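Local coordinates for bromo domain containing protein (Cryptosporidium parvum, PDB 5U9N) that probably binds acetylated lysine through its second bromodomain, the part described here, whose pocket holds the inhibitor bromosporine, at residues 27-32 with 125-130; 55-60 with 105-110; 61-66 with 91-96. One frame throughout, in Å; residues are numbered along the deposited sequence.

Interaction 1: 27-32 with 125-130; sequences FLFENP and DSAKQS. With BMF (Bromosporine), chain C.
The Phe29 ring meets segment 125-130 of helix 122-139 by its far end, with Ser126 C at its edge, near the ring plane. Phe29 CZ also lies 3.6 Å from Ala127 CA. CB of Leu28, the residue just before it in the chain, sits over the centre of one face of this ring, 3.8 Å above the plane. Leu28 CG lies above the rim of the Phe27 ring, and C01 of bromosporine approaches the edge of that ring.

Phe29 CG stands beside the backbone N (chi1 -39°), and the ring it carries brings Phe29 CZ to 3.9 Å from Ala127 CB. Leu28 parts its two methyls between protein and ligand. Leu28 CD1 packs on Ser126 CB at 4.0 Å, while Leu28 CD2 lies 3.6 Å from BMF C10. The Ser126 hydroxyl is engaged elsewhere, with Trp122 O and Asn25 ND2.

Bromosporine is held by two backbone bonds from the loop. Its N04 donates to Phe27 O at 3.1 Å, with a bent N-H...O angle of 136°. Asn31 N donates to the sulfonyl oxygen O07 at 3.3 Å. Phe27, Leu28, Asn31 and Pro32 form part of the pocket wall, and Ser36 and Asn114 add further bonds to the ligand. As in other bromodomains, this pocket is probably the acetyl-lysine site.

The segment 27-32 lies in the ZA loop between helix 9-20 and helix 57-65, before helix 41-50. Phe29 packs on helix 122-139, touches Ile106 and meets Phe107 edge-to-face on helix 96-113, and its backbone bonds to Tyr57 at the start of helix 57-65.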
loop_
_atom_site.group_PDB
_atom_site.type_symbol
_atom_site.label_atom_id
_atom_site.label_comp_id
_atom_site.label_asym_id
_atom_site.label_seq_id
_atom_site.Cartn_x
_atom_site.Cartn_y
_atom_site.Cartn_z
ATOM N N PHE A 27 4.027 5.515 -8.490
ATOM C CA PHE A 27 5.387 5.791 -8.004
ATOM C C PHE A 27 5.355 6.424 -6.592
ATOM O O PHE A 27 6.304 6.250 -5.828
ATOM C CB PHE A 27 6.154 6.718 -8.990
ATOM C CG PHE A 27 5.651 8.146 -9.050
ATOM C CD1 PHE A 27 6.154 9.112 -8.196
ATOM C CD2 PHE A 27 4.690 8.522 -9.971
ATOM C CE1 PHE A 27 5.676 10.423 -8.241
ATOM C CE2 PHE A 27 4.181 9.818 -9.980
ATOM C CZ PHE A 27 4.675 10.760 -9.114
ATOM N N LEU A 28 4.264 7.148 -6.248
ATOM C CA LEU A 28 4.140 7.801 -4.934
ATOM C C LEU A 28 4.268 6.814 -3.788
ATOM O O LEU A 28 4.901 7.116 -2.782
ATOM C CB LEU A 28 2.784 8.527 -4.810
ATOM C CG LEU A 28 2.560 9.761 -5.718
ATOM C CD1 LEU A 28 1.116 10.257 -5.612
ATOM C CD2 LEU A 28 3.513 10.883 -5.362
ATOM N N PHE A 29 3.693 5.623 -3.952
ATOM C CA PHE A 29 3.592 4.637 -2.899
ATOM C C PHE A 29 4.571 3.476 -3.039
ATOM O O PHE A 29 4.451 2.495 -2.288
ATOM C CB PHE A 29 2.175 4.080 -2.907
ATOM C CG PHE A 29 1.123 5.127 -3.175
ATOM C CD1 PHE A 29 0.810 6.080 -2.218
ATOM C CD2 PHE A 29 0.507 5.212 -4.415
ATOM C CE1 PHE A 29 -0.161 7.041 -2.462
ATOM C CE2 PHE A 29 -0.478 6.173 -4.658
ATOM C CZ PHE A 29 -0.812 7.076 -3.673
ATOM N N GLU A 30 5.545 3.572 -3.954
ATOM C CA GLU A 30 6.440 2.457 -4.237
ATOM C C GLU A 30 7.513 2.299 -3.170
ATOM O O GLU A 30 7.671 1.209 -2.622
ATOM C CB GLU A 30 7.091 2.642 -5.616
ATOM C CG GLU A 30 7.950 1.478 -6.074
ATOM C CD GLU A 30 7.288 0.120 -5.986
ATOM O OE1 GLU A 30 6.068 0.040 -6.245
ATOM O OE2 GLU A 30 7.992 -0.869 -5.676
ATOM N N ASN A 31 8.243 3.361 -2.873
ATOM C CA ASN A 31 9.352 3.291 -1.927
ATOM C C ASN A 31 9.073 4.160 -0.709
ATOM O O ASN A 31 8.217 5.045 -0.776
ATOM C CB ASN A 31 10.655 3.726 -2.614
ATOM C CG ASN A 31 10.931 2.939 -3.875
ATOM O OD1 ASN A 31 11.014 1.698 -3.854
ATOM N ND2 ASN A 31 11.002 3.625 -5.011
ATOM N N PRO A 32 9.804 3.946 0.415
ATOM C CA PRO A 32 9.542 4.755 1.619
ATOM C C PRO A 32 9.750 6.251 1.404
ATOM O O PRO A 32 10.787 6.669 0.887
ATOM C CB PRO A 32 10.542 4.204 2.648
ATOM C CG PRO A 32 10.868 2.838 2.171
ATOM C CD PRO A 32 10.832 2.916 0.673
ATOM N N ASP A 125 -5.810 12.615 -4.161
ATOM C CA ASP A 125 -6.730 11.983 -5.127
ATOM C C ASP A 125 -6.157 10.701 -5.700
ATOM O O ASP A 125 -6.917 9.809 -6.043
ATOM C CB ASP A 125 -7.060 12.944 -6.293
ATOM C CG ASP A 125 -7.832 14.203 -5.900
ATOM O OD1 ASP A 125 -8.386 14.236 -4.775
ATOM O OD2 ASP A 125 -7.926 15.134 -6.742
ATOM N N SER A 126 -4.829 10.624 -5.858
ATOM C CA SER A 126 -4.174 9.410 -6.373
ATOM C C SER A 126 -4.302 8.274 -5.351
ATOM O O SER A 126 -4.550 7.139 -5.747
ATOM C CB SER A 126 -2.702 9.677 -6.696
ATOM O OG SER A 126 -2.584 10.574 -7.784
ATOM N N ALA A 127 -4.111 8.588 -4.033
ATOM C CA ALA A 127 -4.275 7.616 -2.925
ATOM C C ALA A 127 -5.692 7.115 -2.873
ATOM O O ALA A 127 -5.922 5.926 -2.637
ATOM C CB ALA A 127 -3.933 8.267 -1.595
ATOM N N LYS A 128 -6.657 8.040 -3.039
ATOM C CA LYS A 128 -8.075 7.715 -3.012
ATOM C C LYS A 128 -8.457 6.730 -4.140
ATOM O O LYS A 128 -9.274 5.854 -3.909
ATOM C CB LYS A 128 -8.908 9.003 -3.131
ATOM C CG LYS A 128 -10.407 8.831 -2.902
ATOM C CD LYS A 128 -10.743 8.393 -1.450
ATOM C CE LYS A 128 -12.227 8.223 -1.200
ATOM N NZ LYS A 128 -12.984 9.495 -1.404
ATOM N N GLN A 129 -7.876 6.874 -5.330
ATOM C CA GLN A 129 -8.227 6.025 -6.480
ATOM C C GLN A 129 -7.550 4.671 -6.400
ATOM O O GLN A 129 -8.106 3.697 -6.885
ATOM C CB GLN A 129 -7.866 6.703 -7.814
ATOM C CG GLN A 129 -8.767 7.886 -8.151
ATOM C CD GLN A 129 -8.126 8.805 -9.172
ATOM O OE1 GLN A 129 -7.313 8.378 -10.015
ATOM N NE2 GLN A 129 -8.486 10.090 -9.134
ATOM N N SER A 130 -6.353 4.598 -5.831
ATOM C CA SER A 130 -5.684 3.305 -5.648
ATOM C C SER A 130 -6.377 2.515 -4.537
ATOM O O SER A 130 -6.456 1.299 -4.628
ATOM C CB SER A 130 -4.202 3.481 -5.350
ATOM O OG SER A 130 -3.501 3.745 -6.551
HETATM C C10 BMF C . 6.395 11.558 -3.273
HETATM N N12 BMF C . 4.805 10.792 -1.714
HETATM C C15 BMF C . 4.084 13.452 -0.886
HETATM C C17 BMF C . 4.262 15.941 -0.653
HETATM C C20 BMF C . 3.446 18.984 -1.265
HETATM C C22 BMF C . 5.019 13.187 -1.853
HETATM C C26 BMF C . 3.250 8.685 -0.227
HETATM C C28 BMF C . 7.892 12.270 -5.017
HETATM C C01 BMF C . 9.320 10.663 -6.335
HETATM C C02 BMF C . 8.304 10.962 -5.260
HETATM C C03 BMF C . 7.725 9.942 -4.481
HETATM N N04 BMF C . 8.074 8.580 -4.694
HETATM S S05 BMF C . 9.080 7.705 -3.760
HETATM C C06 BMF C . 8.580 7.959 -2.101
HETATM O O07 BMF C . 8.862 6.330 -4.093
HETATM O O08 BMF C . 10.389 8.255 -3.928
HETATM C C09 BMF C . 6.778 10.241 -3.510
HETATM C C11 BMF C . 5.375 11.850 -2.248
HETATM N N13 BMF C . 3.868 11.071 -0.746
HETATM C C14 BMF C . 3.474 12.306 -0.281
HETATM N N16 BMF C . 3.664 14.723 -0.405
HETATM O O18 BMF C . 3.571 16.920 -0.012
HETATM C C19 BMF C . 4.106 18.285 -0.104
HETATM O O21 BMF C . 5.236 16.122 -1.354
HETATM N N23 BMF C . 2.606 12.134 0.708
HETATM N N24 BMF C . 2.431 10.764 0.878
HETATM C C25 BMF C . 3.173 10.149 -0.002
HETATM C C27 BMF C . 6.960 12.570 -4.044
#

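Interaction 2: 55-60 with 105-110; sequences CDYITI and LIFSNC
Ile106 of helix 96-113 packs into the turn that begins helix 57-65. Ile106 CD1 meets CD1 of Ile60 tip to tip at 3.4 Å and lies 3.5 Å from Asp56 CA. Ile106 CD1 is anti to its own CA (chi2 171°), which extends it toward both. The Tyr57 side chain crosses that of Ile106 at about a right angle, with Tyr57 CD1 3.7 Å from Ile106 CD1. Ile106 CG1 rests against the backbone of Cys55, and Cys55 CB touches Leu105 CD2 at 3.8 Å.

Tyr57 also reaches Phe107. The two side chains cross at about a right angle, and Tyr57 OH lies in the plane of the Phe107 ring at its edge, 3.3 Å from Phe107 CZ.

One water joins the segments. It accepts from Cys55 N at 2.9 Å and from Asn109 ND2, which also donates to Glu53 O.

Farther out, Asp56 is the N-cap of helix 57-65. Asp56 OD1 takes Thr59 OG1 at 2.7 Å on the syn side and Thr59 N on the anti side, both from the same face of the carboxylate. This fixes the first turn, from which Tyr57 and Ile60 project into the core. Tyr57 also touches Leu17 and Leu20 of helix 9-20.

This is the left-handed four-helix bundle of bromodomains, in which helix 57-65 (A) packs on helix 96-113 (B). Cys110, one helical turn beyond Ile106, lines the bromosporine pocket.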
loop_
_atom_site.group_PDB
_atom_site.type_symbol
_atom_site.label_atom_id
_atom_site.label_comp_id
_atom_site.label_asym_id
_atom_site.label_seq_id
_atom_site.Cartn_x
_atom_site.Cartn_y
_atom_site.Cartn_z
ATOM N N CYS A 55 4.435 3.212 5.492
ATOM C CA CYS A 55 4.432 1.949 4.759
ATOM C C CYS A 55 4.508 2.196 3.234
ATOM O O CYS A 55 4.292 3.324 2.772
ATOM C CB CYS A 55 3.203 1.121 5.124
ATOM S SG CYS A 55 3.349 -0.631 4.697
ATOM N N ASP A 56 4.801 1.131 2.448
ATOM C CA ASP A 56 4.904 1.247 0.980
ATOM C C ASP A 56 4.945 -0.131 0.331
ATOM O O ASP A 56 5.078 -1.130 1.025
ATOM C CB ASP A 56 6.137 2.063 0.579
ATOM C CG ASP A 56 7.344 1.743 1.417
ATOM O OD1 ASP A 56 8.021 0.740 1.114
ATOM O OD2 ASP A 56 7.542 2.417 2.457
ATOM N N TYR A 57 4.801 -0.175 -1.000
ATOM C CA TYR A 57 4.664 -1.428 -1.755
ATOM C C TYR A 57 5.879 -2.302 -1.667
ATOM O O TYR A 57 5.733 -3.511 -1.524
ATOM C CB TYR A 57 4.374 -1.153 -3.249
ATOM C CG TYR A 57 3.084 -0.413 -3.560
ATOM C CD1 TYR A 57 1.974 -0.507 -2.714
ATOM C CD2 TYR A 57 2.933 0.290 -4.747
ATOM C CE1 TYR A 57 0.765 0.111 -3.036
ATOM C CE2 TYR A 57 1.733 0.912 -5.076
ATOM C CZ TYR A 57 0.652 0.823 -4.220
ATOM O OH TYR A 57 -0.532 1.431 -4.565
ATOM N N ILE A 58 7.071 -1.736 -1.828
ATOM C CA ILE A 58 8.295 -2.552 -1.806
ATOM C C ILE A 58 8.485 -3.162 -0.401
ATOM O O ILE A 58 8.901 -4.316 -0.299
ATOM C CB ILE A 58 9.540 -1.734 -2.278
ATOM C CG1 ILE A 58 10.722 -2.679 -2.613
ATOM C CG2 ILE A 58 9.980 -0.686 -1.235
ATOM C CD1 ILE A 58 10.417 -3.725 -3.769
ATOM N N THR A 59 8.094 -2.418 0.666
ATOM C CA THR A 59 8.179 -2.911 2.056
ATOM C C THR A 59 7.162 -4.054 2.278
ATOM O O THR A 59 7.489 -5.026 2.928
ATOM C CB THR A 59 7.956 -1.763 3.055
ATOM O OG1 THR A 59 9.042 -0.864 2.966
ATOM C CG2 THR A 59 7.849 -2.251 4.485
ATOM N N ILE A 60 5.958 -3.936 1.723
ATOM C CA ILE A 60 4.944 -4.995 1.828
ATOM C C ILE A 60 5.408 -6.224 1.036
ATOM O O ILE A 60 5.304 -7.346 1.542
ATOM C CB ILE A 60 3.554 -4.502 1.343
ATOM C CG1 ILE A 60 2.995 -3.446 2.293
ATOM C CG2 ILE A 60 2.583 -5.677 1.232
ATOM C CD1 ILE A 60 1.671 -2.766 1.786
ATOM N N LEU A 105 -3.145 1.202 4.902
ATOM C CA LEU A 105 -2.329 2.140 5.700
ATOM C C LEU A 105 -1.568 3.134 4.789
ATOM O O LEU A 105 -1.416 4.295 5.146
ATOM C CB LEU A 105 -1.327 1.338 6.572
ATOM C CG LEU A 105 -0.347 2.120 7.415
ATOM C CD1 LEU A 105 -1.054 2.897 8.499
ATOM C CD2 LEU A 105 0.667 1.203 8.017
ATOM N N ILE A 106 -1.084 2.658 3.635
ATOM C CA ILE A 106 -0.381 3.462 2.625
ATOM C C ILE A 106 -1.288 4.595 2.144
ATOM O O ILE A 106 -0.846 5.720 2.019
ATOM C CB ILE A 106 0.052 2.552 1.420
ATOM C CG1 ILE A 106 1.150 1.573 1.843
ATOM C CG2 ILE A 106 0.539 3.385 0.206
ATOM C CD1 ILE A 106 1.481 0.512 0.790
ATOM N N PHE A 107 -2.525 4.278 1.807
ATOM C CA PHE A 107 -3.464 5.262 1.264
ATOM C C PHE A 107 -4.044 6.198 2.345
ATOM O O PHE A 107 -4.256 7.363 2.035
ATOM C CB PHE A 107 -4.599 4.553 0.506
ATOM C CG PHE A 107 -4.093 3.622 -0.585
ATOM C CD1 PHE A 107 -3.046 4.002 -1.420
ATOM C CD2 PHE A 107 -4.619 2.346 -0.731
ATOM C CE1 PHE A 107 -2.542 3.124 -2.378
ATOM C CE2 PHE A 107 -4.093 1.461 -1.674
ATOM C CZ PHE A 107 -3.037 1.846 -2.467
ATOM N N SER A 108 -4.246 5.735 3.605
ATOM C CA SER A 108 -4.765 6.602 4.655
ATOM C C SER A 108 -3.701 7.548 5.160
ATOM O O SER A 108 -4.029 8.664 5.568
ATOM C CB SER A 108 -5.333 5.786 5.815
ATOM O OG SER A 108 -4.366 4.978 6.458
ATOM N N ASN A 109 -2.426 7.120 5.169
ATOM C CA ASN A 109 -1.335 8.018 5.584
ATOM C C ASN A 109 -1.209 9.159 4.570
ATOM O O ASN A 109 -1.076 10.321 4.944
ATOM C CB ASN A 109 0.000 7.259 5.673
ATOM C CG ASN A 109 0.088 6.305 6.833
ATOM O OD1 ASN A 109 -0.742 6.315 7.744
ATOM N ND2 ASN A 109 1.094 5.449 6.815
ATOM N N CYS A 110 -1.312 8.823 3.298
ATOM C CA CYS A 110 -1.243 9.799 2.231
ATOM C C CYS A 110 -2.433 10.757 2.297
ATOM O O CYS A 110 -2.267 11.944 2.073
ATOM C CB CYS A 110 -1.174 9.100 0.879
ATOM S SG CYS A 110 -1.087 10.226 -0.521
HETATM O O HOH W 1 3.223 5.710 4.586
#

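Interaction 3: 61-66 with 91-96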
loop_
_atom_site.group_PDB
_atom_site.type_symbol
_atom_site.label_atom_id
_atom_site.label_comp_id
_atom_site.label_asym_id
_atom_site.label_seq_id
_atom_site.Cartn_x
_atom_site.Cartn_y
_atom_site.Cartn_z
ATOM N N GLU A 61 5.864 -6.015 -0.232
ATOM C CA GLU A 61 6.381 -7.103 -1.092
ATOM C C GLU A 61 7.474 -7.895 -0.387
ATOM O O GLU A 61 7.450 -9.116 -0.416
ATOM C CB GLU A 61 6.943 -6.549 -2.421
ATOM C CG GLU A 61 7.503 -7.650 -3.331
ATOM C CD GLU A 61 7.834 -7.238 -4.753
ATOM O OE1 GLU A 61 7.895 -8.133 -5.626
ATOM O OE2 GLU A 61 8.016 -6.024 -5.000
ATOM N N LYS A 62 8.445 -7.203 0.218
ATOM C CA LYS A 62 9.525 -7.862 0.953
ATOM C C LYS A 62 8.994 -8.604 2.208
ATOM O O LYS A 62 9.537 -9.645 2.560
ATOM C CB LYS A 62 10.609 -6.845 1.355
ATOM C CG LYS A 62 11.486 -6.405 0.180
ATOM C CD LYS A 62 12.510 -5.343 0.598
ATOM C CE LYS A 62 13.443 -4.963 -0.527
ATOM N N ARG A 63 7.933 -8.078 2.869
ATOM C CA ARG A 63 7.317 -8.765 4.017
ATOM C C ARG A 63 6.554 -10.056 3.577
ATOM O O ARG A 63 6.461 -11.000 4.366
ATOM C CB ARG A 63 6.360 -7.841 4.766
ATOM C CG ARG A 63 7.029 -6.793 5.637
ATOM C CD ARG A 63 6.103 -6.354 6.752
ATOM N NE ARG A 63 6.419 -5.016 7.240
ATOM C CZ ARG A 63 5.839 -4.441 8.292
ATOM N NH1 ARG A 63 6.182 -3.211 8.657
ATOM N NH2 ARG A 63 4.914 -5.096 8.993
ATOM N N LEU A 64 5.982 -10.079 2.343
ATOM C CA LEU A 64 5.285 -11.279 1.829
ATOM C C LEU A 64 6.261 -12.395 1.491
ATOM O O LEU A 64 5.896 -13.560 1.575
ATOM C CB LEU A 64 4.486 -10.954 0.548
ATOM C CG LEU A 64 3.164 -10.264 0.694
ATOM C CD1 LEU A 64 2.705 -9.737 -0.652
ATOM C CD2 LEU A 64 2.113 -11.203 1.266
ATOM N N ASN A 65 7.453 -12.047 0.990
ATOM C CA ASN A 65 8.441 -13.051 0.573
ATOM C C ASN A 65 9.138 -13.734 1.776
ATOM O O ASN A 65 9.782 -14.769 1.577
ATOM C CB ASN A 65 9.498 -12.431 -0.359
ATOM C CG ASN A 65 9.016 -12.292 -1.794
ATOM O OD1 ASN A 65 8.085 -11.537 -2.090
ATOM N ND2 ASN A 65 9.596 -13.062 -2.711
ATOM N N ASN A 66 9.021 -13.170 3.010
ATOM C CA ASN A 66 9.624 -13.792 4.215
ATOM C C ASN A 66 8.979 -15.182 4.506
ATOM O O ASN A 66 9.682 -16.100 4.946
ATOM C CB ASN A 66 9.487 -12.866 5.465
ATOM C CG ASN A 66 10.680 -11.944 5.700
ATOM O OD1 ASN A 66 11.602 -12.263 6.465
ATOM N ND2 ASN A 66 10.663 -10.761 5.090
ATOM N N GLN A 91 10.209 -8.367 9.380
ATOM C CA GLN A 91 8.881 -8.853 9.777
ATOM C C GLN A 91 8.223 -9.642 8.626
ATOM O O GLN A 91 8.687 -9.569 7.488
ATOM C CB GLN A 91 7.988 -7.668 10.191
ATOM C CG GLN A 91 8.587 -6.814 11.315
ATOM C CD GLN A 91 7.911 -5.473 11.426
ATOM O OE1 GLN A 91 8.472 -4.439 11.052
ATOM N NE2 GLN A 91 6.693 -5.459 11.948
ATOM N N THR A 92 7.161 -10.408 8.929
ATOM C CA THR A 92 6.454 -11.205 7.917
ATOM C C THR A 92 4.943 -11.034 8.075
ATOM O O THR A 92 4.446 -10.925 9.197
ATOM C CB THR A 92 6.864 -12.692 8.014
ATOM O OG1 THR A 92 6.489 -13.358 6.802
ATOM C CG2 THR A 92 6.231 -13.405 9.210
ATOM N N ILE A 93 4.218 -11.010 6.946
ATOM C CA ILE A 93 2.759 -10.869 6.933
ATOM C C ILE A 93 2.125 -12.255 7.236
ATOM O O ILE A 93 2.239 -13.173 6.423
ATOM C CB ILE A 93 2.272 -10.269 5.568
ATOM C CG1 ILE A 93 2.803 -8.841 5.387
ATOM C CG2 ILE A 93 0.724 -10.259 5.489
ATOM C CD1 ILE A 93 3.029 -8.470 4.079
ATOM N N GLU A 94 1.457 -12.387 8.414
ATOM C CA GLU A 94 0.915 -13.664 8.880
ATOM C C GLU A 94 -0.353 -14.065 8.163
ATOM O O GLU A 94 -0.687 -15.240 8.188
ATOM C CB GLU A 94 0.620 -13.617 10.391
ATOM C CG GLU A 94 1.851 -13.750 11.280
ATOM C CD GLU A 94 1.517 -13.884 12.759
ATOM O OE1 GLU A 94 0.744 -14.807 13.109
ATOM O OE2 GLU A 94 1.997 -13.048 13.562
ATOM N N ASN A 95 -1.115 -13.105 7.589
ATOM C CA ASN A 95 -2.399 -13.464 6.968
ATOM C C ASN A 95 -2.903 -12.376 6.001
ATOM O O ASN A 95 -2.363 -11.278 5.973
ATOM C CB ASN A 95 -3.449 -13.721 8.068
ATOM C CG ASN A 95 -3.422 -12.714 9.189
ATOM O OD1 ASN A 95 -3.481 -11.508 8.976
ATOM N ND2 ASN A 95 -3.283 -13.179 10.385
ATOM N N PRO A 96 -3.980 -12.655 5.227
ATOM C CA PRO A 96 -4.509 -11.627 4.316
ATOM C C PRO A 96 -5.067 -10.401 5.051
ATOM O O PRO A 96 -5.153 -9.330 4.475
ATOM C CB PRO A 96 -5.641 -12.375 3.568
ATOM C CG PRO A 96 -5.380 -13.795 3.778
ATOM C CD PRO A 96 -4.750 -13.913 5.108
HETATM O O HOH W 2 4.052 -7.662 9.010
#
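Arg63 O receives two weak bonds from the segment 91-96. Ile93 N donates to Arg63 O at 3.4 Å, nearly straight at 161°, and Thr92 OG1 donates at the same distance. Thr92 CA also approaches this oxygen in a CH...O contact. Thr92 OG1 is placed for its bond by standing anti to its own backbone N (chi1 -163°), and it lies 3.3 Å from Asn66 CB as well.

The Arg63 side chain is extended from CG to NE and runs beside that of Gln91, both pointing the same way. The amide of Gln91 lies over one face of the guanidinium, the two planes 39° apart. Gln91 OE1 sits above the rim of the group, 3.5 Å from Arg63 NH1. A water at the edge of the guanidinium, in its plane, accepts from Arg63 NH2 at 2.7 Å. The same water donates a weak bond to Thr92 O.

The apolar part is carried by Ile93 CD1, which packs on Arg63 CB at 3.5 Å and on Leu64 CG at 3.8 Å. Asn66 ND2 reaches back to donate to Lys62 O at 3.0 Å.

The contact closes the connection between the A and B helices of the bromodomain, 57-65 and 96-113, away from the bromosporine pocket. Residues 68-89 of this connection are not modelled. Asn95 is the N-cap of helix 96-113 and accepts from Glu98 N. Ile93 and Leu64 both pack on Phe99 of that helix, Leu64 also touches Cys13 of helix 9-20, and Pro96 lies against helix 143-148.

In the fold
The contacts are nested along the chain: interaction 3 lies inside the loop closed by interaction 2, and interaction 2 inside that closed by interaction 1. Interactions 1 and 2 have centres about 8 Å apart and touch directly. Phe29 O lies 3.0 Å from Tyr57 N, a probable hydrogen bond that ties the pocket loop to the start of helix 57-65. Interactions 2 and 3 share that helix, with centres about 14 Å apart, and Ile60 O meets Ile93 CD1. Interaction 1 holds bromosporine directly. Interaction 2 reaches the ligand through Cys110; the nearest atoms of the Ile106 side chain and bromosporine are about 6 Å apart. Interaction 3 is more remote, its centre about 20 Å from that of interaction 1.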